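Local atomic coordinates of imine reductase (PDB entry 4D3D), a protein that catalyses the NADPH-dependent reduction of imines, with S-selectivity toward the cyclic substrate 2-methylpyrroline. Residues Ile189-Asp192 with Ile193-Thr196; Ser111-Thr114 with Pro115-Arg119; Leu199-Leu202 with His203-Ile207. All coordinates share one frame; numbering follows the deposited sequence.

Contacts 1 and 3 belong to one helix, 182-210: their segments adjoin in sequence and their centres lie about 16 Å apart. Contact 2 is the start of helix 115-127 in the nucleotide-binding domain, with its centre about 17 Å from that of contact 1 and about 31 Å from that of contact 3. In this family the long helix joins the Rossmann domain to the helical C-terminal domain, and the active site is expected between subunits. Only contact 1 touches the bound glycol chain; in contact 3 the side chain of Leu-199 is about 11 Å from a bound glycol. All three contacts are also touched by the second subunit.

Contact 1: residues Ile189-Asp192 with Ile193-Thr196; sequences IQMD and IFWT. With P4C (O-acetaldehydyl-hexaethylene glycol), chain D.
The rings of Phe-194 and Trp-195 are both met by Met-191 from the preceding turn. On one face of the phenyl ring, 3.4 Å above its plane and offset toward the rim, sits atom C3 of the glycol chain (P4C); at its edge, in plane, is Trp-195 CD2. The indole has Phe-194 CD2 over one face near the rim. Bends at chi2 (-49°) and chi3 (-66°) curl Met-191 so that its CE methyl lies 3.4 Å from Trp-195 NE1 and 4.0 Å from Phe-194 CD2. Met-191 SD, 5.4 Å from the centroid of the five-membered indole ring and 36° off its normal, makes an oblique Met-aromatic contact. Trp-195 NE1 hydrogen-bonds to Ser-258 OG of the second subunit.

Elsewhere, Thr-196 grips Asp-192 O twice, through OG1 at 2.7 Å and through its backbone N at 3.2 Å. One water donates to both Asp-192 OD1 and Thr-196 OG1, while Asp-192 OD2 hydrogen-bonds to His-203 ND1 of the second subunit. The two rings and Met-191 line the site of the bound glycol together with Phe-232 of the second subunit, edge-to-face with Phe-194, consistent with the intersubunit cleft of imine reductases.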
loop_
_atom_site.group_PDB
_atom_site.type_symbol
_atom_site.label_atom_id
_atom_site.label_comp_id
_atom_site.label_asym_id
_atom_site.label_seq_id
_atom_site.Cartn_x
_atom_site.Cartn_y
_atom_site.Cartn_z
ATOM N N ILE B 189 11.367 6.002 2.458
ATOM C CA ILE B 189 10.090 5.570 3.167
ATOM C C ILE B 189 8.892 5.632 2.155
ATOM O O ILE B 189 7.980 4.804 2.255
ATOM C CB ILE B 189 9.827 6.366 4.462
ATOM C CG1 ILE B 189 9.551 7.820 4.213
ATOM C CG2 ILE B 189 10.970 6.099 5.443
ATOM C CD1 ILE B 189 9.277 8.583 5.535
ATOM N N GLN B 190 8.906 6.536 1.182
ATOM C CA GLN B 190 7.867 6.514 0.135
ATOM C C GLN B 190 8.019 5.261 -0.756
ATOM O O GLN B 190 7.010 4.615 -1.180
ATOM C CB GLN B 190 7.894 7.800 -0.699
ATOM C CG GLN B 190 7.271 9.027 -0.036
ATOM C CD GLN B 190 7.153 10.167 -1.050
ATOM O OE1 GLN B 190 6.057 10.728 -1.323
ATOM N NE2 GLN B 190 8.245 10.382 -1.739
ATOM N N MET B 191 9.263 4.833 -1.029
ATOM C CA MET B 191 9.460 3.619 -1.777
ATOM C C MET B 191 9.076 2.352 -1.042
ATOM O O MET B 191 8.653 1.390 -1.691
ATOM C CB MET B 191 10.917 3.494 -2.374
ATOM C CG MET B 191 11.258 4.590 -3.363
ATOM S SD MET B 191 10.053 4.901 -4.668
ATOM C CE MET B 191 10.185 3.382 -5.520
ATOM N N ASP B 192 9.221 2.321 0.284
ATOM C CA ASP B 192 8.765 1.217 1.120
ATOM C C ASP B 192 7.216 1.010 0.828
ATOM O O ASP B 192 6.771 -0.132 0.560
ATOM C CB ASP B 192 9.070 1.604 2.594
ATOM C CG ASP B 192 8.886 0.484 3.592
ATOM O OD1 ASP B 192 8.757 -0.689 3.205
ATOM O OD2 ASP B 192 8.897 0.897 4.802
ATOM N N ILE B 193 6.469 2.096 0.856
ATOM C CA ILE B 193 5.002 2.029 0.509
ATOM C C ILE B 193 4.787 1.621 -0.966
ATOM O O ILE B 193 4.031 0.687 -1.225
ATOM C CB ILE B 193 4.332 3.345 0.818
ATOM C CG1 ILE B 193 4.323 3.618 2.316
ATOM C CG2 ILE B 193 2.916 3.312 0.316
ATOM C CD1 ILE B 193 3.785 4.997 2.716
ATOM N N PHE B 194 5.467 2.273 -1.896
ATOM C CA PHE B 194 5.294 1.977 -3.303
ATOM C C PHE B 194 5.422 0.521 -3.614
ATOM O O PHE B 194 4.525 -0.118 -4.173
ATOM C CB PHE B 194 6.231 2.805 -4.230
ATOM C CG PHE B 194 5.991 2.461 -5.700
ATOM C CD1 PHE B 194 4.985 3.135 -6.388
ATOM C CD2 PHE B 194 6.765 1.527 -6.367
ATOM C CE1 PHE B 194 4.751 2.842 -7.732
ATOM C CE2 PHE B 194 6.488 1.182 -7.681
ATOM C CZ PHE B 194 5.479 1.854 -8.344
ATOM N N TRP B 195 6.583 -0.049 -3.271
ATOM C CA TRP B 195 6.816 -1.428 -3.675
ATOM C C TRP B 195 5.940 -2.467 -2.929
ATOM O O TRP B 195 5.458 -3.429 -3.542
ATOM C CB TRP B 195 8.287 -1.832 -3.495
ATOM C CG TRP B 195 9.272 -1.080 -4.361
ATOM C CD1 TRP B 195 10.308 -0.306 -3.941
ATOM C CD2 TRP B 195 9.331 -1.096 -5.785
ATOM N NE1 TRP B 195 11.035 0.132 -5.023
ATOM C CE2 TRP B 195 10.415 -0.266 -6.164
ATOM C CE3 TRP B 195 8.561 -1.690 -6.776
ATOM C CZ2 TRP B 195 10.752 -0.034 -7.506
ATOM C CZ3 TRP B 195 8.920 -1.469 -8.157
ATOM C CH2 TRP B 195 10.006 -0.666 -8.466
ATOM N N THR B 196 5.692 -2.225 -1.664
ATOM C CA THR B 196 4.930 -3.169 -0.889
ATOM C C THR B 196 3.471 -3.112 -1.343
ATOM O O THR B 196 2.840 -4.152 -1.550
ATOM C CB THR B 196 5.066 -2.901 0.604
ATOM O OG1 THR B 196 6.461 -2.806 1.016
ATOM C CG2 THR B 196 4.494 -4.054 1.415
HETATM O O1 P4C D . 7.980 5.662 -8.124
HETATM C C2 P4C D . 8.950 4.943 -8.896
HETATM C C3 P4C D . 8.254 3.716 -9.413
HETATM O O4 P4C D . 9.173 2.893 -10.165
HETATM C C5 P4C D . 8.557 2.400 -11.341
HETATM C C6 P4C D . 8.718 3.429 -12.415
HETATM O O7 P4C D . 7.724 3.182 -13.391
HETATM C C8 P4C D . 7.547 4.314 -14.188
HETATM C C9 P4C D . 6.594 3.907 -15.289
HETATM O O10 P4C D . 5.384 4.529 -14.984
HETATM C C11 P4C D . 4.273 3.698 -15.252
HETATM C C12 P4C D . 3.013 4.493 -15.105
HETATM O O13 P4C D . 3.321 5.837 -14.902
HETATM C C14 P4C D . 2.166 6.611 -14.696
HETATM C C15 P4C D . 2.178 7.229 -13.342
HETATM O O16 P4C D . 1.630 8.552 -13.488
HETATM O O HOH W 1 7.834 -3.274 3.381
#

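Contact 2: residues Ser111-Thr114 with Pro115-Arg119; sequences SSDT and PEKAR
Thr-114 and Lys-117 are brought together by two first torsions. A chi1 of 72° places Thr-114 OG1 between its own backbone N and carbonyl carbon, facing the incoming helix, and so makes Thr-114 the N-cap of helix 115-127, which follows strand 106-109 in the Rossmann-type nucleotide-binding domain; a chi1 of -70° sets Lys-117 CG beside its backbone N and lays it against the same hydroxyl. Lys-117 N donates to Thr-114 OG1 over 3.2 Å, though the position of this hydroxyl is less certain than the rest. The helical bonding itself begins with a weak bond from Ala-118 N to Thr-114 O (3.4 Å), followed by the sounder Arg-119 N to Pro-115 O at 3.0 Å.

Just ahead of the cap, Thr-114 N is held by Asp-113 OD1 at 2.8 Å, using the anti lone pair of that oxygen, with an N-H...O angle of 157°. The bond restrains the carboxylate, and the aliphatic part of Lys-117 crosses it obliquely: Asp-113 OD2 lies 3.3 Å from Lys-117 CD. Contact is made through methylenes, since the charged ends, Asp-113 OD2 and Lys-117 NZ, remain 4.7 Å apart; the ammonium instead has a weak bond to Asn-89.

Glu-268 of the second subunit accepts from the backbone N of Glu-116 and also comes up to Thr-114 OG1, though that pairing shares the doubt about the hydroxyl's position. A carboxylate at the N-terminal end of a helix would be expected to gain from the helix dipole. Arg-119, salt-bridged through NE to Asp-179, brings its guanidinium back along the first turn, so that Pro-115 CB sits 3.6 Å above one face of that Arg-119 group, offset toward its rim.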
loop_
_atom_site.group_PDB
_atom_site.type_symbol
_atom_site.label_atom_id
_atom_site.label_comp_id
_atom_site.label_asym_id
_atom_site.label_seq_id
_atom_site.Cartn_x
_atom_site.Cartn_y
_atom_site.Cartn_z
ATOM N N SER B 111 23.394 10.390 -5.304
ATOM C CA SER B 111 23.282 8.937 -5.251
ATOM C C SER B 111 22.110 8.529 -4.329
ATOM O O SER B 111 21.997 9.071 -3.225
ATOM C CB SER B 111 24.562 8.344 -4.692
ATOM O OG SER B 111 25.711 8.588 -5.551
ATOM N N SER B 112 21.299 7.551 -4.742
ATOM C CA SER B 112 20.299 6.934 -3.832
ATOM C C SER B 112 20.930 5.920 -2.883
ATOM O O SER B 112 21.574 4.926 -3.306
ATOM C CB SER B 112 19.140 6.312 -4.682
ATOM O OG SER B 112 18.126 5.775 -3.851
ATOM N N ASP B 113 20.775 6.189 -1.598
ATOM C CA ASP B 113 21.251 5.369 -0.550
ATOM C C ASP B 113 20.502 5.758 0.736
ATOM O O ASP B 113 19.407 6.400 0.664
ATOM C CB ASP B 113 22.820 5.491 -0.398
ATOM C CG ASP B 113 23.467 4.200 0.105
ATOM O OD1 ASP B 113 23.043 3.479 1.092
ATOM O OD2 ASP B 113 24.514 3.837 -0.471
ATOM N N THR B 114 20.998 5.217 1.833
ATOM C CA THR B 114 20.392 5.331 3.085
ATOM C C THR B 114 20.652 6.780 3.634
ATOM O O THR B 114 21.601 7.507 3.231
ATOM C CB THR B 114 20.875 4.301 4.064
ATOM O OG1 THR B 114 22.222 4.556 4.518
ATOM C CG2 THR B 114 20.757 2.836 3.497
ATOM N N PRO B 115 19.854 7.139 4.630
ATOM C CA PRO B 115 20.103 8.400 5.346
ATOM C C PRO B 115 21.498 8.390 5.999
ATOM O O PRO B 115 22.172 9.409 5.974
ATOM C CB PRO B 115 19.000 8.366 6.404
ATOM C CG PRO B 115 17.843 7.634 5.722
ATOM C CD PRO B 115 18.531 6.531 4.979
ATOM N N GLU B 116 21.918 7.278 6.600
ATOM C CA GLU B 116 23.216 7.245 7.307
ATOM C C GLU B 116 24.378 7.410 6.327
ATOM O O GLU B 116 25.365 8.088 6.630
ATOM C CB GLU B 116 23.363 6.009 8.141
ATOM C CG GLU B 116 24.736 5.793 8.789
ATOM C CD GLU B 116 24.887 4.486 9.608
ATOM O OE1 GLU B 116 23.906 3.722 9.800
ATOM O OE2 GLU B 116 26.009 4.238 10.149
ATOM N N LYS B 117 24.256 6.879 5.145
ATOM C CA LYS B 117 25.340 7.070 4.147
ATOM C C LYS B 117 25.528 8.573 3.746
ATOM O O LYS B 117 26.658 9.054 3.684
ATOM C CB LYS B 117 25.087 6.188 2.946
ATOM C CG LYS B 117 25.314 4.688 3.333
ATOM C CD LYS B 117 26.176 3.863 2.377
ATOM C CE LYS B 117 27.459 4.578 1.965
ATOM N NZ LYS B 117 28.705 3.757 1.701
ATOM N N ALA B 118 24.428 9.302 3.571
ATOM C CA ALA B 118 24.422 10.708 3.314
ATOM C C ALA B 118 24.996 11.501 4.501
ATOM O O ALA B 118 25.780 12.432 4.284
ATOM C CB ALA B 118 23.047 11.210 2.998
ATOM N N ARG B 119 24.627 11.138 5.726
ATOM C CA ARG B 119 25.203 11.797 6.897
ATOM C C ARG B 119 26.722 11.596 6.978
ATOM O O ARG B 119 27.440 12.558 7.311
ATOM C CB ARG B 119 24.566 11.272 8.164
ATOM C CG ARG B 119 23.078 11.662 8.318
ATOM C CD ARG B 119 22.362 10.830 9.395
ATOM N NE ARG B 119 20.925 11.215 9.434
ATOM C CZ ARG B 119 19.927 10.331 9.665
ATOM N NH1 ARG B 119 20.194 9.075 9.909
ATOM N NH2 ARG B 119 18.660 10.689 9.573
#

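Contact 3: residues Leu199-Leu202 with His203-Ile207; sequences LSYL and HALAI
Leu-205 packs against Tyr-201, one helical turn earlier, and can be traced outward atom by atom. Its CB rests 3.4 Å from Tyr-201 O, with Leu-202 O a little farther off. From there CG lies anti to the backbone N (chi1 178°), and a chi2 of 61° leaves CD2 as the extended branch, alongside the tyrosine, both side chains pointing the same way. At the tip, Leu-205 CD2 reaches Tyr-201 OH at 3.7 Å and approaches CZ of the same ring obliquely at 4.1 Å. At the backbone, Leu-205 N donates to Tyr-201 O over 2.8 Å.

The remaining backbone is regular alpha-helix: His-203 N bonds to Leu-199 O at 2.9 Å and Ala-204 N to Ser-200 O at the same length. Ser-200 OG turns back along its own helix to Ala-197 O. His-203 has both ring nitrogens engaged, NE2 by Asp-272 O and ND1 by Asp-192 of the second subunit, reciprocally to contact 1, which should fix the imidazole's rotation.

This part of helix 182-210 is buried between helices of its own C-terminal domain and the second subunit: Tyr-201, Ala-204 and Leu-205 face helix 215-242, His-203 and Ile-207 meet helix 252-268, Leu-199 touches helix 274-288, and Ile-300 of the second subunit packs on Leu-205.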
loop_
_atom_site.group_PDB
_atom_site.type_symbol
_atom_site.label_atom_id
_atom_site.label_comp_id
_atom_site.label_asym_id
_atom_site.label_seq_id
_atom_site.Cartn_x
_atom_site.Cartn_y
_atom_site.Cartn_z
ATOM N N LEU B 199 3.140 -4.567 -4.952
ATOM C CA LEU B 199 3.156 -5.994 -4.943
ATOM C C LEU B 199 1.820 -6.568 -4.410
ATOM O O LEU B 199 1.394 -7.652 -4.815
ATOM C CB LEU B 199 4.283 -6.649 -4.103
ATOM C CG LEU B 199 5.660 -6.633 -4.770
ATOM C CD1 LEU B 199 6.612 -7.645 -4.197
ATOM C CD2 LEU B 199 5.679 -6.557 -6.225
ATOM N N SER B 200 1.224 -5.903 -3.427
ATOM C CA SER B 200 -0.037 -6.428 -2.927
ATOM C C SER B 200 -1.136 -6.373 -3.979
ATOM O O SER B 200 -1.975 -7.265 -4.022
ATOM C CB SER B 200 -0.500 -5.637 -1.674
ATOM O OG SER B 200 -1.103 -4.401 -1.899
ATOM N N TYR B 201 -1.093 -5.369 -4.833
ATOM C CA TYR B 201 -1.968 -5.246 -6.024
ATOM C C TYR B 201 -1.747 -6.422 -6.961
ATOM O O TYR B 201 -2.705 -7.115 -7.375
ATOM C CB TYR B 201 -1.796 -3.942 -6.741
ATOM C CG TYR B 201 -2.381 -3.956 -8.103
ATOM C CD1 TYR B 201 -3.763 -3.974 -8.294
ATOM C CD2 TYR B 201 -1.549 -4.157 -9.235
ATOM C CE1 TYR B 201 -4.311 -4.110 -9.583
ATOM C CE2 TYR B 201 -2.057 -4.268 -10.510
ATOM C CZ TYR B 201 -3.420 -4.256 -10.707
ATOM O OH TYR B 201 -3.980 -4.380 -11.995
ATOM N N LEU B 202 -0.489 -6.749 -7.267
ATOM C CA LEU B 202 -0.205 -7.952 -8.132
ATOM C C LEU B 202 -0.648 -9.252 -7.538
ATOM O O LEU B 202 -1.147 -10.185 -8.227
ATOM C CB LEU B 202 1.274 -8.018 -8.491
ATOM C CG LEU B 202 1.768 -6.824 -9.340
ATOM C CD1 LEU B 202 3.275 -6.895 -9.493
ATOM C CD2 LEU B 202 1.189 -6.693 -10.711
ATOM N N HIS B 203 -0.455 -9.377 -6.244
ATOM C CA HIS B 203 -0.844 -10.506 -5.483
ATOM C C HIS B 203 -2.418 -10.697 -5.520
ATOM O O HIS B 203 -2.895 -11.826 -5.834
ATOM C CB HIS B 203 -0.365 -10.375 -4.061
ATOM C CG HIS B 203 -0.590 -11.602 -3.259
ATOM N ND1 HIS B 203 -1.747 -11.805 -2.503
ATOM C CD2 HIS B 203 0.124 -12.744 -3.144
ATOM C CE1 HIS B 203 -1.726 -13.024 -1.976
ATOM N NE2 HIS B 203 -0.574 -13.592 -2.310
ATOM N N ALA B 204 -3.103 -9.623 -5.209
ATOM C CA ALA B 204 -4.590 -9.567 -5.285
ATOM C C ALA B 204 -5.060 -9.901 -6.726
ATOM O O ALA B 204 -6.019 -10.717 -6.919
ATOM C CB ALA B 204 -5.102 -8.224 -4.856
ATOM N N LEU B 205 -4.418 -9.319 -7.730
ATOM C CA LEU B 205 -4.739 -9.619 -9.134
ATOM C C LEU B 205 -4.526 -11.101 -9.450
ATOM O O LEU B 205 -5.369 -11.741 -10.158
ATOM C CB LEU B 205 -3.976 -8.713 -10.073
ATOM C CG LEU B 205 -4.201 -8.963 -11.557
ATOM C CD1 LEU B 205 -5.680 -8.744 -11.912
ATOM C CD2 LEU B 205 -3.301 -8.024 -12.306
ATOM N N ALA B 206 -3.461 -11.744 -8.939
ATOM C CA ALA B 206 -3.283 -13.145 -9.194
ATOM C C ALA B 206 -4.440 -14.026 -8.664
ATOM O O ALA B 206 -4.853 -15.058 -9.279
ATOM C CB ALA B 206 -1.985 -13.634 -8.589
ATOM N N ILE B 207 -4.926 -13.673 -7.445
ATOM C CA ILE B 207 -6.118 -14.323 -6.850
ATOM C C ILE B 207 -7.307 -14.103 -7.785
ATOM O O ILE B 207 -8.042 -15.093 -8.031
ATOM C CB ILE B 207 -6.399 -13.803 -5.442
ATOM C CG1 ILE B 207 -5.262 -14.142 -4.492
ATOM C CG2 ILE B 207 -7.720 -14.425 -4.877
ATOM C CD1 ILE B 207 -5.374 -13.487 -3.128
#